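Arginyl-trna synthetase (Thermus thermophilus, PDB 1IQ0) probably attaches L-arginine to tRNA(Arg) at the expense of ATP, acting as a monomeric class I aminoacyl-tRNA synthetase. Local coordinates at residues Met224-Ala229 with Ser404-Leu409; Thr387-Gly392 with Gln454-Tyr459; Arg414-Ile419 with Glu461-Glu466; Ile442-Val447 with Asp582-Pro587. All blocks are in the same frame, centred on the assembly; numbering follows the deposited sequence.

Contact 1: Met224-Ala229 with Ser404-Leu409; sequences MATMHA and SVDEVL
Thr226 and Asp406 form the polar part of this contact between the end of helix 213-229 and the first turn of helix 405-423. The hydroxyl OG1 of Thr226 donates to OD1 of Asp406 at 2.7 Å, meeting the oxygen on its syn side and 18° out of the carboxylate plane. Lys175 binds both partners, as a salt bridge to Asp406 OD2 and a hydrogen bond to Thr226 OG1, and its charge would tend to keep the carboxylate ionised.

The apolar part uses the other branch of the threonine. Thr226 CG2, anti to the backbone N, meets Val405 CG1 at 3.5 Å, and one turn later Ala229 CB lies 4.0 Å from Leu409 CD1. A third element is local: Ser404, at the N-cap, accepts from Glu407 N through OG at 3.2 Å.

The helix axes stay 10.6 Å apart at closest approach and run 38° from parallel, a spacing bridged by side chains alone. Behind the contact, Val405 and Val408 pack on helix 120-138 through Leu123 and Val120, and a backbone hydrogen bond ties Val405 to Leu118 in the predicted HIGH region.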
loop_
_atom_site.group_PDB
_atom_site.type_symbol
_atom_site.label_atom_id
_atom_site.label_comp_id
_atom_site.label_asym_id
_atom_site.label_seq_id
_atom_site.Cartn_x
_atom_site.Cartn_y
_atom_site.Cartn_z
ATOM N N MET A 224 1.903 7.287 -17.736
ATOM C CA MET A 224 1.519 5.905 -17.485
ATOM C C MET A 224 2.656 4.923 -17.741
ATOM O O MET A 224 2.666 3.832 -17.173
ATOM C CB MET A 224 0.296 5.532 -18.330
ATOM C CG MET A 224 -0.387 4.245 -17.887
ATOM S SD MET A 224 -2.096 4.140 -18.489
ATOM C CE MET A 224 -2.778 5.632 -17.782
ATOM N N ALA A 225 3.610 5.301 -18.589
ATOM C CA ALA A 225 4.745 4.422 -18.862
ATOM C C ALA A 225 5.570 4.313 -17.576
ATOM O O ALA A 225 6.126 3.257 -17.264
ATOM C CB ALA A 225 5.595 4.985 -19.997
ATOM N N THR A 226 5.634 5.412 -16.830
ATOM C CA THR A 226 6.365 5.454 -15.569
ATOM C C THR A 226 5.624 4.617 -14.512
ATOM O O THR A 226 6.241 3.864 -13.753
ATOM C CB THR A 226 6.501 6.905 -15.065
ATOM O OG1 THR A 226 7.074 7.714 -16.098
ATOM C CG2 THR A 226 7.388 6.968 -13.827
ATOM N N MET A 227 4.301 4.753 -14.472
ATOM C CA MET A 227 3.479 4.002 -13.524
ATOM C C MET A 227 3.694 2.512 -13.764
ATOM O O MET A 227 3.847 1.733 -12.825
ATOM C CB MET A 227 2.000 4.338 -13.724
ATOM C CG MET A 227 1.624 5.772 -13.372
ATOM S SD MET A 227 -0.051 6.194 -13.929
ATOM C CE MET A 227 0.109 8.007 -14.144
ATOM N N HIS A 228 3.700 2.133 -15.038
ATOM C CA HIS A 228 3.900 0.751 -15.448
ATOM C C HIS A 228 5.286 0.245 -15.032
ATOM O O HIS A 228 5.418 -0.871 -14.534
ATOM C CB HIS A 228 3.748 0.629 -16.967
ATOM C CG HIS A 228 3.924 -0.767 -17.477
ATOM N ND1 HIS A 228 2.987 -1.760 -17.269
ATOM C CD2 HIS A 228 4.948 -1.349 -18.147
ATOM C CE1 HIS A 228 3.429 -2.891 -17.787
ATOM N NE2 HIS A 228 4.616 -2.670 -18.325
ATOM N N ALA A 229 6.312 1.068 -15.227
ATOM C CA ALA A 229 7.674 0.675 -14.869
ATOM C C ALA A 229 7.824 0.531 -13.362
ATOM O O ALA A 229 8.745 -0.129 -12.891
ATOM C CB ALA A 229 8.679 1.697 -15.395
ATOM N N SER A 404 13.027 13.836 -11.868
ATOM C CA SER A 404 11.888 13.023 -12.268
ATOM C C SER A 404 12.057 11.573 -11.847
ATOM O O SER A 404 13.176 11.094 -11.641
ATOM C CB SER A 404 11.716 13.061 -13.781
ATOM O OG SER A 404 12.772 12.355 -14.404
ATOM N N VAL A 405 10.933 10.878 -11.735
ATOM C CA VAL A 405 10.940 9.477 -11.356
ATOM C C VAL A 405 11.653 8.674 -12.431
ATOM O O VAL A 405 12.365 7.719 -12.131
ATOM C CB VAL A 405 9.500 8.948 -11.190
ATOM C CG1 VAL A 405 9.511 7.423 -11.025
ATOM C CG2 VAL A 405 8.851 9.603 -9.980
ATOM N N ASP A 406 11.466 9.063 -13.688
ATOM C CA ASP A 406 12.111 8.354 -14.781
ATOM C C ASP A 406 13.634 8.401 -14.661
ATOM O O ASP A 406 14.317 7.449 -15.038
ATOM C CB ASP A 406 11.677 8.928 -16.127
ATOM C CG ASP A 406 10.232 8.608 -16.452
ATOM O OD1 ASP A 406 9.729 7.563 -15.980
ATOM O OD2 ASP A 406 9.610 9.394 -17.192
ATOM N N GLU A 407 14.158 9.504 -14.132
ATOM C CA GLU A 407 15.598 9.631 -13.961
ATOM C C GLU A 407 16.060 8.774 -12.790
ATOM O O GLU A 407 17.100 8.131 -12.873
ATOM C CB GLU A 407 15.993 11.088 -13.725
ATOM C CG GLU A 407 15.758 11.977 -14.933
ATOM C CD GLU A 407 16.067 13.433 -14.649
ATOM O OE1 GLU A 407 17.245 13.752 -14.375
ATOM O OE2 GLU A 407 15.125 14.255 -14.695
ATOM N N VAL A 408 15.297 8.768 -11.700
ATOM C CA VAL A 408 15.674 7.957 -10.554
ATOM C C VAL A 408 15.685 6.499 -10.998
ATOM O O VAL A 408 16.570 5.739 -10.619
ATOM C CB VAL A 408 14.702 8.137 -9.368
ATOM C CG1 VAL A 408 15.059 7.158 -8.251
ATOM C CG2 VAL A 408 14.789 9.565 -8.831
ATOM N N LEU A 409 14.714 6.118 -11.825
ATOM C CA LEU A 409 14.648 4.754 -12.322
ATOM C C LEU A 409 15.878 4.412 -13.158
ATOM O O LEU A 409 16.510 3.373 -12.945
ATOM C CB LEU A 409 13.388 4.542 -13.165
ATOM C CG LEU A 409 12.057 4.431 -12.414
ATOM C CD1 LEU A 409 10.906 4.302 -13.404
ATOM C CD2 LEU A 409 12.099 3.224 -11.490
#

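Contact 2: Thr387-Gly392 with Gln454-Tyr459; sequences TVLLEG and QIDFRY
Leu390 and Phe457 lie side by side on one face of the sheet and point the same way. CD1 of Leu390 sits at the edge of the phenyl ring, near its plane and 3.8 Å from Phe457 CD2, and the same methyl meets Tyr459 CE1 at 4.0 Å. Val388 and Ile455 share this face, which is covered by helix 430-448 through Met446 and Ile442.

Leu389 and Asp456 occupy the other face. Asp456 has CG anti to its backbone N (chi1 -174°), and its OD1 receives Gly392 N at 2.7 Å on the syn side. OD2 forms a salt bridge with Arg458 NH1 at 2.8 Å, its hydrogen bond weak and bent, with Asp456 CG at the guanidinium edge, near its plane. Glu391 approaches differently: its OE1 lies 3.6 Å above the guanidinium plane of Arg458, the two flat groups are 60° apart, and the long pairing is one of charges only. The other oxygen, Glu391 OE2, accepts from Tyr459 N at 3.1 Å, where helix 459-463 begins.

Four backbone hydrogen bonds join strands 380-390 and 455-457 in parallel at the margin of the catalytic sheet. Two parallel strands linked through helices 405-423 and 430-448, with a further helix after them, are consistent with the beta-alpha-alpha-beta-alpha stem-contact fold of class I synthetases.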
loop_
_atom_site.group_PDB
_atom_site.type_symbol
_atom_site.label_atom_id
_atom_site.label_comp_id
_atom_site.label_asym_id
_atom_site.label_seq_id
_atom_site.Cartn_x
_atom_site.Cartn_y
_atom_site.Cartn_z
ATOM N N THR A 387 7.151 13.370 3.191
ATOM C CA THR A 387 8.011 13.725 2.068
ATOM C C THR A 387 9.132 12.717 1.834
ATOM O O THR A 387 9.555 12.009 2.748
ATOM C CB THR A 387 8.674 15.098 2.311
ATOM O OG1 THR A 387 7.683 16.038 2.742
ATOM C CG2 THR A 387 9.330 15.613 1.042
ATOM N N VAL A 388 9.608 12.678 0.595
ATOM C CA VAL A 388 10.699 11.807 0.208
ATOM C C VAL A 388 11.829 12.674 -0.335
ATOM O O VAL A 388 11.629 13.458 -1.265
ATOM C CB VAL A 388 10.286 10.808 -0.894
ATOM C CG1 VAL A 388 11.514 10.024 -1.362
ATOM C CG2 VAL A 388 9.232 9.854 -0.364
ATOM N N LEU A 389 13.008 12.539 0.261
ATOM C CA LEU A 389 14.179 13.295 -0.171
ATOM C C LEU A 389 15.013 12.415 -1.097
ATOM O O LEU A 389 14.950 11.186 -1.018
ATOM C CB LEU A 389 15.029 13.700 1.041
ATOM C CG LEU A 389 14.343 14.484 2.160
ATOM C CD1 LEU A 389 15.313 14.713 3.309
ATOM C CD2 LEU A 389 13.849 15.809 1.612
ATOM N N LEU A 390 15.783 13.044 -1.977
ATOM C CA LEU A 390 16.661 12.312 -2.887
ATOM C C LEU A 390 18.089 12.735 -2.541
ATOM O O LEU A 390 18.484 13.879 -2.780
ATOM C CB LEU A 390 16.351 12.648 -4.348
ATOM C CG LEU A 390 17.251 11.928 -5.369
ATOM C CD1 LEU A 390 17.096 10.416 -5.223
ATOM C CD2 LEU A 390 16.880 12.358 -6.781
ATOM N N GLU A 391 18.851 11.813 -1.959
ATOM C CA GLU A 391 20.221 12.092 -1.551
ATOM C C GLU A 391 20.241 13.257 -0.562
ATOM O O GLU A 391 21.070 14.158 -0.667
ATOM C CB GLU A 391 21.087 12.425 -2.770
ATOM C CG GLU A 391 21.404 11.234 -3.685
ATOM C CD GLU A 391 22.264 10.164 -3.009
ATOM O OE1 GLU A 391 23.060 10.513 -2.111
ATOM O OE2 GLU A 391 22.156 8.978 -3.388
ATOM N N GLY A 392 19.313 13.227 0.395
ATOM C CA GLY A 392 19.218 14.270 1.406
ATOM C C GLY A 392 18.730 15.611 0.884
ATOM O O GLY A 392 18.786 16.616 1.590
ATOM N N GLN A 454 9.460 10.617 7.394
ATOM C CA GLN A 454 10.076 11.101 6.164
ATOM C C GLN A 454 11.102 10.076 5.651
ATOM O O GLN A 454 11.720 9.360 6.439
ATOM C CB GLN A 454 10.765 12.431 6.465
ATOM C CG GLN A 454 10.933 13.371 5.296
ATOM C CD GLN A 454 11.460 14.727 5.736
ATOM O OE1 GLN A 454 12.597 14.848 6.196
ATOM N NE2 GLN A 454 10.627 15.754 5.606
ATOM N N ILE A 455 11.276 10.003 4.333
ATOM C CA ILE A 455 12.240 9.076 3.740
ATOM C C ILE A 455 13.333 9.827 2.976
ATOM O O ILE A 455 13.068 10.840 2.336
ATOM C CB ILE A 455 11.568 8.120 2.721
ATOM C CG1 ILE A 455 10.538 7.231 3.411
ATOM C CG2 ILE A 455 12.619 7.254 2.048
ATOM C CD1 ILE A 455 9.748 6.381 2.438
ATOM N N ASP A 456 14.560 9.329 3.049
ATOM C CA ASP A 456 15.670 9.925 2.305
ATOM C C ASP A 456 16.188 8.807 1.406
ATOM O O ASP A 456 16.885 7.908 1.873
ATOM C CB ASP A 456 16.794 10.386 3.243
ATOM C CG ASP A 456 17.899 11.146 2.506
ATOM O OD1 ASP A 456 17.950 11.074 1.264
ATOM O OD2 ASP A 456 18.723 11.816 3.170
ATOM N N PHE A 457 15.836 8.850 0.125
ATOM C CA PHE A 457 16.274 7.818 -0.809
ATOM C C PHE A 457 17.686 8.063 -1.331
ATOM O O PHE A 457 17.924 9.022 -2.069
ATOM C CB PHE A 457 15.319 7.724 -2.000
ATOM C CG PHE A 457 15.650 6.599 -2.948
ATOM C CD1 PHE A 457 15.232 5.295 -2.675
ATOM C CD2 PHE A 457 16.423 6.830 -4.080
ATOM C CE1 PHE A 457 15.583 4.234 -3.518
ATOM C CE2 PHE A 457 16.782 5.779 -4.930
ATOM C CZ PHE A 457 16.359 4.471 -4.644
ATOM N N ARG A 458 18.619 7.193 -0.952
ATOM C CA ARG A 458 20.005 7.315 -1.411
ATOM C C ARG A 458 20.317 6.050 -2.204
ATOM O O ARG A 458 20.203 4.944 -1.688
ATOM C CB ARG A 458 20.945 7.468 -0.211
ATOM C CG ARG A 458 20.465 8.519 0.790
ATOM C CD ARG A 458 21.391 8.635 1.992
ATOM N NE ARG A 458 22.500 9.550 1.746
ATOM C CZ ARG A 458 22.402 10.877 1.797
ATOM N NH1 ARG A 458 21.243 11.450 2.091
ATOM N NH2 ARG A 458 23.464 11.631 1.545
ATOM N N TYR A 459 20.688 6.221 -3.469
ATOM C CA TYR A 459 20.968 5.096 -4.353
ATOM C C TYR A 459 21.774 3.929 -3.792
ATOM O O TYR A 459 21.261 2.816 -3.688
ATOM C CB TYR A 459 21.644 5.585 -5.636
ATOM C CG TYR A 459 20.773 6.471 -6.498
ATOM C CD1 TYR A 459 20.898 7.861 -6.457
ATOM C CD2 TYR A 459 19.824 5.920 -7.355
ATOM C CE1 TYR A 459 20.097 8.680 -7.257
ATOM C CE2 TYR A 459 19.021 6.723 -8.154
ATOM C CZ TYR A 459 19.162 8.099 -8.105
ATOM O OH TYR A 459 18.386 8.887 -8.913
#

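Contact 3: Arg414-Ile419 with Glu461-Glu466; sequences RRARAI and EALSFE
Leu463 reaches from the last turn of helix 459-463 onto helix 405-423, where it touches Arg415, Ala416 and Ile419. Its CB is 4.2 Å from Ile419 CD1. CG stands anti to the carbonyl carbon (chi1 -77°), and beyond it the two methyls part. CD1 presses on the root of Arg415, 3.4 Å from CB, and is also 4.0 Å from Arg415 CD, the two side chains crossing at about a right angle. CD2 meets the methyl of Ala416, with 4.2 Å between CD2 and CB.

Ile419 continues the contact with its other branch. Its CG2 approaches Phe465 CE1 obliquely at 3.5 Å, while the isoleucine and phenylalanine side chains slide past each other in opposite directions. Phe465 follows Ser464, whose OG accepts from Glu466 N at 3.1 Å in an ST turn just after the helix. Helix 430-448 closes in beside the contact, Val437 touching Ala416 and Ala441 touching Leu463.

At each closest approach between the two segments carbon meets carbon, including that of Arg415, which offers its aliphatic stem. Its NE forms a salt bridge with Glu411 of its own helix, so the polar end of Arg415 finds its partner away from the leucine. The direct contact between the segments is apolar packing, with no hydrogen bond or salt bridge between them.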
loop_
_atom_site.group_PDB
_atom_site.type_symbol
_atom_site.label_atom_id
_atom_site.label_comp_id
_atom_site.label_asym_id
_atom_site.label_seq_id
_atom_site.Cartn_x
_atom_site.Cartn_y
_atom_site.Cartn_z
ATOM N N ARG A 414 21.054 1.871 -13.655
ATOM C CA ARG A 414 22.439 2.016 -14.085
ATOM C C ARG A 414 23.336 1.342 -13.058
ATOM O O ARG A 414 24.157 0.487 -13.391
ATOM C CB ARG A 414 22.803 3.500 -14.155
ATOM C CG ARG A 414 24.168 3.808 -14.739
ATOM C CD ARG A 414 24.069 3.982 -16.241
ATOM N NE ARG A 414 22.956 4.859 -16.612
ATOM C CZ ARG A 414 22.760 6.080 -16.118
ATOM N NH1 ARG A 414 23.601 6.586 -15.225
ATOM N NH2 ARG A 414 21.716 6.797 -16.515
ATOM N N ARG A 415 23.171 1.745 -11.802
ATOM C CA ARG A 415 23.971 1.201 -10.717
ATOM C C ARG A 415 23.718 -0.289 -10.499
ATOM O O ARG A 415 24.649 -1.040 -10.208
ATOM C CB ARG A 415 23.705 1.979 -9.431
ATOM C CG ARG A 415 23.897 3.479 -9.581
ATOM C CD ARG A 415 24.061 4.147 -8.230
ATOM N NE ARG A 415 24.156 5.600 -8.339
ATOM C CZ ARG A 415 24.743 6.377 -7.433
ATOM N NH1 ARG A 415 25.293 5.838 -6.354
ATOM N NH2 ARG A 415 24.774 7.696 -7.597
ATOM N N ALA A 416 22.466 -0.716 -10.644
ATOM C CA ALA A 416 22.130 -2.124 -10.469
ATOM C C ALA A 416 22.854 -2.949 -11.520
ATOM O O ALA A 416 23.345 -4.040 -11.234
ATOM C CB ALA A 416 20.637 -2.333 -10.601
ATOM N N ARG A 417 22.908 -2.413 -12.735
ATOM C CA ARG A 417 23.561 -3.073 -13.861
ATOM C C ARG A 417 25.022 -3.374 -13.526
ATOM O O ARG A 417 25.517 -4.470 -13.782
ATOM C CB ARG A 417 23.485 -2.173 -15.100
ATOM C CG ARG A 417 23.706 -2.882 -16.432
ATOM C CD ARG A 417 22.623 -3.922 -16.683
ATOM N NE ARG A 417 22.520 -4.316 -18.087
ATOM C CZ ARG A 417 23.479 -4.924 -18.779
ATOM N NH1 ARG A 417 24.637 -5.219 -18.203
ATOM N NH2 ARG A 417 23.273 -5.243 -20.050
ATOM N N ALA A 418 25.709 -2.395 -12.946
ATOM C CA ALA A 418 27.108 -2.569 -12.584
ATOM C C ALA A 418 27.259 -3.643 -11.511
ATOM O O ALA A 418 28.218 -4.414 -11.524
ATOM C CB ALA A 418 27.692 -1.248 -12.091
ATOM N N ILE A 419 26.306 -3.690 -10.586
ATOM C CA ILE A 419 26.333 -4.671 -9.507
ATOM C C ILE A 419 26.164 -6.093 -10.041
ATOM O O ILE A 419 26.788 -7.028 -9.541
ATOM C CB ILE A 419 25.221 -4.392 -8.473
ATOM C CG1 ILE A 419 25.412 -3.002 -7.863
ATOM C CG2 ILE A 419 25.257 -5.439 -7.365
ATOM C CD1 ILE A 419 24.300 -2.592 -6.914
ATOM N N GLU A 461 22.833 3.144 -0.769
ATOM C CA GLU A 461 22.231 2.593 0.434
ATOM C C GLU A 461 21.021 1.700 0.105
ATOM O O GLU A 461 20.903 0.588 0.621
ATOM C CB GLU A 461 21.813 3.752 1.338
ATOM C CG GLU A 461 21.132 3.370 2.630
ATOM C CD GLU A 461 20.731 4.592 3.432
ATOM O OE1 GLU A 461 19.959 5.417 2.905
ATOM O OE2 GLU A 461 21.190 4.733 4.582
ATOM N N ALA A 462 20.141 2.185 -0.771
ATOM C CA ALA A 462 18.930 1.448 -1.153
ATOM C C ALA A 462 19.215 0.224 -2.008
ATOM O O ALA A 462 18.483 -0.767 -1.950
ATOM C CB ALA A 462 17.968 2.377 -1.900
ATOM N N LEU A 463 20.278 0.301 -2.804
ATOM C CA LEU A 463 20.653 -0.794 -3.686
ATOM C C LEU A 463 21.460 -1.918 -3.035
ATOM O O LEU A 463 21.472 -3.036 -3.543
ATOM C CB LEU A 463 21.448 -0.252 -4.868
ATOM C CG LEU A 463 20.689 0.449 -5.985
ATOM C CD1 LEU A 463 21.683 1.197 -6.845
ATOM C CD2 LEU A 463 19.906 -0.572 -6.806
ATOM N N SER A 464 22.122 -1.622 -1.919
ATOM C CA SER A 464 22.977 -2.593 -1.233
ATOM C C SER A 464 22.378 -3.953 -0.878
ATOM O O SER A 464 21.343 -4.040 -0.217
ATOM C CB SER A 464 23.554 -1.978 0.042
ATOM O OG SER A 464 24.380 -2.915 0.710
ATOM N N PHE A 465 23.063 -5.014 -1.298
ATOM C CA PHE A 465 22.619 -6.376 -1.016
ATOM C C PHE A 465 22.856 -6.735 0.444
ATOM O O PHE A 465 22.422 -7.787 0.907
ATOM C CB PHE A 465 23.358 -7.376 -1.910
ATOM C CG PHE A 465 22.891 -7.379 -3.334
ATOM C CD1 PHE A 465 22.941 -6.220 -4.101
ATOM C CD2 PHE A 465 22.396 -8.539 -3.913
ATOM C CE1 PHE A 465 22.503 -6.220 -5.423
ATOM C CE2 PHE A 465 21.956 -8.550 -5.233
ATOM C CZ PHE A 465 22.009 -7.388 -5.988
ATOM N N GLU A 466 23.533 -5.851 1.173
ATOM C CA GLU A 466 23.831 -6.097 2.579
ATOM C C GLU A 466 22.975 -5.351 3.608
ATOM O O GLU A 466 22.914 -5.769 4.764
ATOM C CB GLU A 466 25.311 -5.807 2.861
ATOM C CG GLU A 466 26.281 -6.858 2.323
ATOM C CD GLU A 466 26.364 -6.883 0.802
ATOM O OE1 GLU A 466 26.704 -5.839 0.205
ATOM O OE2 GLU A 466 26.101 -7.951 0.205
#

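Contact 4: Ile442-Val447 with Asp582-Pro587; sequences IRFSMV and DLLGIP
Phe444 packs with its CB 3.7 Å from Ile586 CD1, and the same methyl lies at the edge of the phenyl ring, in its plane. CD1 of Leu584 comes to the ring obliquely, 4.1 Å from Phe444 CD1, and also touches Val447 CG1 at 4.3 Å. Leu528 and Leu532 of helix 525-544 press on Leu584, and Leu533 of that helix on Phe444, which puts the cluster in the buried seam between the catalytic part of the chain and the DALR anticodon-binding region.

The chain can turn into this seam because helix 562-583 ends in a Schellman motif. Gly585, with phi at 69°, is its C-prime residue, and Gly585 N bonds to Asp582 O at 2.9 Å. The turn brings the carbonyl of Leu584 and the CA of Gly585 over one face of the Arg443 guanidinium, the CA 4.0 Å above its plane.

Arg443 begins at the same seam, its CB 3.6 Å from Ile586 CG1, and then folds, with bends at chi2 (-58°) and chi3 (-95°) that place CD and NE. Its NH1 comes within 2.7 Å of Leu584 O, but at an angle too poor for a hydrogen bond, so the attraction is probably that of a charge for a carbonyl dipole. Arg443 NH2 forms a salt bridge with Asp130 on helix 120-138, and NE makes a weak hydrogen bond to Leu230 O.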
loop_
_atom_site.group_PDB
_atom_site.type_symbol
_atom_site.label_atom_id
_atom_site.label_comp_id
_atom_site.label_asym_id
_atom_site.label_seq_id
_atom_site.Cartn_x
_atom_site.Cartn_y
_atom_site.Cartn_z
ATOM N N ILE A 442 13.792 0.417 -5.151
ATOM C CA ILE A 442 12.848 1.527 -5.107
ATOM C C ILE A 442 11.529 1.184 -4.404
ATOM O O ILE A 442 11.132 1.871 -3.455
ATOM C CB ILE A 442 12.580 2.046 -6.547
ATOM C CG1 ILE A 442 13.875 2.647 -7.102
ATOM C CG2 ILE A 442 11.446 3.082 -6.542
ATOM C CD1 ILE A 442 13.816 3.019 -8.566
ATOM N N ARG A 443 10.858 0.123 -4.845
ATOM C CA ARG A 443 9.592 -0.271 -4.222
ATOM C C ARG A 443 9.735 -0.597 -2.743
ATOM O O ARG A 443 8.855 -0.263 -1.940
ATOM C CB ARG A 443 8.973 -1.471 -4.947
ATOM C CG ARG A 443 8.449 -1.152 -6.331
ATOM C CD ARG A 443 7.400 -0.047 -6.303
ATOM N NE ARG A 443 6.022 -0.536 -6.255
ATOM C CZ ARG A 443 5.407 -0.971 -5.165
ATOM N NH1 ARG A 443 6.042 -0.992 -3.987
ATOM N NH2 ARG A 443 4.147 -1.372 -5.247
ATOM N N PHE A 444 10.838 -1.235 -2.363
ATOM C CA PHE A 444 11.031 -1.578 -0.953
ATOM C C PHE A 444 11.329 -0.344 -0.113
ATOM O O PHE A 444 10.815 -0.196 0.992
ATOM C CB PHE A 444 12.169 -2.592 -0.768
ATOM C CG PHE A 444 12.162 -3.245 0.587
ATOM C CD1 PHE A 444 11.328 -4.325 0.845
ATOM C CD2 PHE A 444 12.931 -2.732 1.628
ATOM C CE1 PHE A 444 11.255 -4.888 2.121
ATOM C CE2 PHE A 444 12.866 -3.282 2.904
ATOM C CZ PHE A 444 12.025 -4.362 3.151
ATOM N N SER A 445 12.177 0.538 -0.627
ATOM C CA SER A 445 12.514 1.765 0.092
ATOM C C SER A 445 11.261 2.615 0.362
ATOM O O SER A 445 11.051 3.114 1.464
ATOM C CB SER A 445 13.516 2.586 -0.722
ATOM O OG SER A 445 13.706 3.870 -0.148
ATOM N N MET A 446 10.432 2.779 -0.658
ATOM C CA MET A 446 9.214 3.581 -0.536
ATOM C C MET A 446 8.187 3.058 0.461
ATOM O O MET A 446 7.326 3.809 0.923
ATOM C CB MET A 446 8.554 3.721 -1.909
ATOM C CG MET A 446 9.332 4.601 -2.886
ATOM S SD MET A 446 9.568 6.257 -2.178
ATOM C CE MET A 446 11.258 6.091 -1.524
ATOM N N VAL A 447 8.284 1.785 0.831
ATOM C CA VAL A 447 7.292 1.238 1.741
ATOM C C VAL A 447 7.774 0.650 3.078
ATOM O O VAL A 447 6.960 0.331 3.944
ATOM C CB VAL A 447 6.431 0.186 0.975
ATOM C CG1 VAL A 447 7.165 -1.157 0.888
ATOM C CG2 VAL A 447 5.096 0.046 1.632
ATOM N N ASP A 582 6.190 -10.012 -3.809
ATOM C CA ASP A 582 5.181 -9.718 -4.809
ATOM C C ASP A 582 4.096 -8.769 -4.292
ATOM O O ASP A 582 3.600 -7.924 -5.034
ATOM C CB ASP A 582 4.532 -11.015 -5.291
ATOM C CG ASP A 582 3.484 -10.772 -6.360
ATOM O OD1 ASP A 582 3.872 -10.402 -7.488
ATOM O OD2 ASP A 582 2.276 -10.944 -6.069
ATOM N N LEU A 583 3.732 -8.910 -3.022
ATOM C CA LEU A 583 2.698 -8.059 -2.443
ATOM C C LEU A 583 3.170 -6.609 -2.294
ATOM O O LEU A 583 2.368 -5.712 -2.065
ATOM C CB LEU A 583 2.251 -8.616 -1.089
ATOM C CG LEU A 583 1.625 -10.013 -1.123
ATOM C CD1 LEU A 583 1.194 -10.423 0.291
ATOM C CD2 LEU A 583 0.428 -10.015 -2.076
ATOM N N LEU A 584 4.473 -6.393 -2.425
ATOM C CA LEU A 584 5.050 -5.056 -2.336
ATOM C C LEU A 584 5.479 -4.644 -3.747
ATOM O O LEU A 584 6.235 -3.693 -3.933
ATOM C CB LEU A 584 6.264 -5.055 -1.399
ATOM C CG LEU A 584 6.071 -5.597 0.030
ATOM C CD1 LEU A 584 7.384 -5.425 0.786
ATOM C CD2 LEU A 584 4.940 -4.864 0.763
ATOM N N GLY A 585 4.991 -5.386 -4.736
ATOM C CA GLY A 585 5.308 -5.090 -6.125
ATOM C C GLY A 585 6.752 -5.351 -6.516
ATOM O O GLY A 585 7.237 -4.820 -7.512
ATOM N N ILE A 586 7.438 -6.187 -5.745
ATOM C CA ILE A 586 8.837 -6.484 -6.011
ATOM C C ILE A 586 9.051 -7.872 -6.626
ATOM O O ILE A 586 8.571 -8.873 -6.105
ATOM C CB ILE A 586 9.653 -6.368 -4.702
ATOM C CG1 ILE A 586 9.517 -4.945 -4.149
ATOM C CG2 ILE A 586 11.115 -6.727 -4.953
ATOM C CD1 ILE A 586 9.997 -4.782 -2.732
ATOM N N PRO A 587 9.758 -7.941 -7.765
ATOM C CA PRO A 587 10.003 -9.241 -8.395
ATOM C C PRO A 587 11.039 -10.050 -7.598
ATOM O O PRO A 587 11.829 -9.485 -6.839
ATOM C CB PRO A 587 10.480 -8.858 -9.793
ATOM C CG PRO A 587 11.158 -7.539 -9.564
ATOM C CD PRO A 587 10.208 -6.840 -8.633
#

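Contact 1 opens first, on helix 213-229, and closes a loop of some 175 residues at the start of helix 405-423. Strand 380-390 has by then opened contact 2, so the two cross. Contact 3 opens further along helix 405-423, and contact 4 on helix 430-448, before contact 2 closes at strand 455-457. Contact 3 closes just after it, and contact 4 only near the C terminus, so contacts 2, 3 and 4 all cross one another, while contact 1 is in series with 3 and 4. Val408 and Phe457 join contacts 1 and 2, and Phe457 also packs on Ala462 and Ser445, linking the edge of the sheet to contacts 3 and 4.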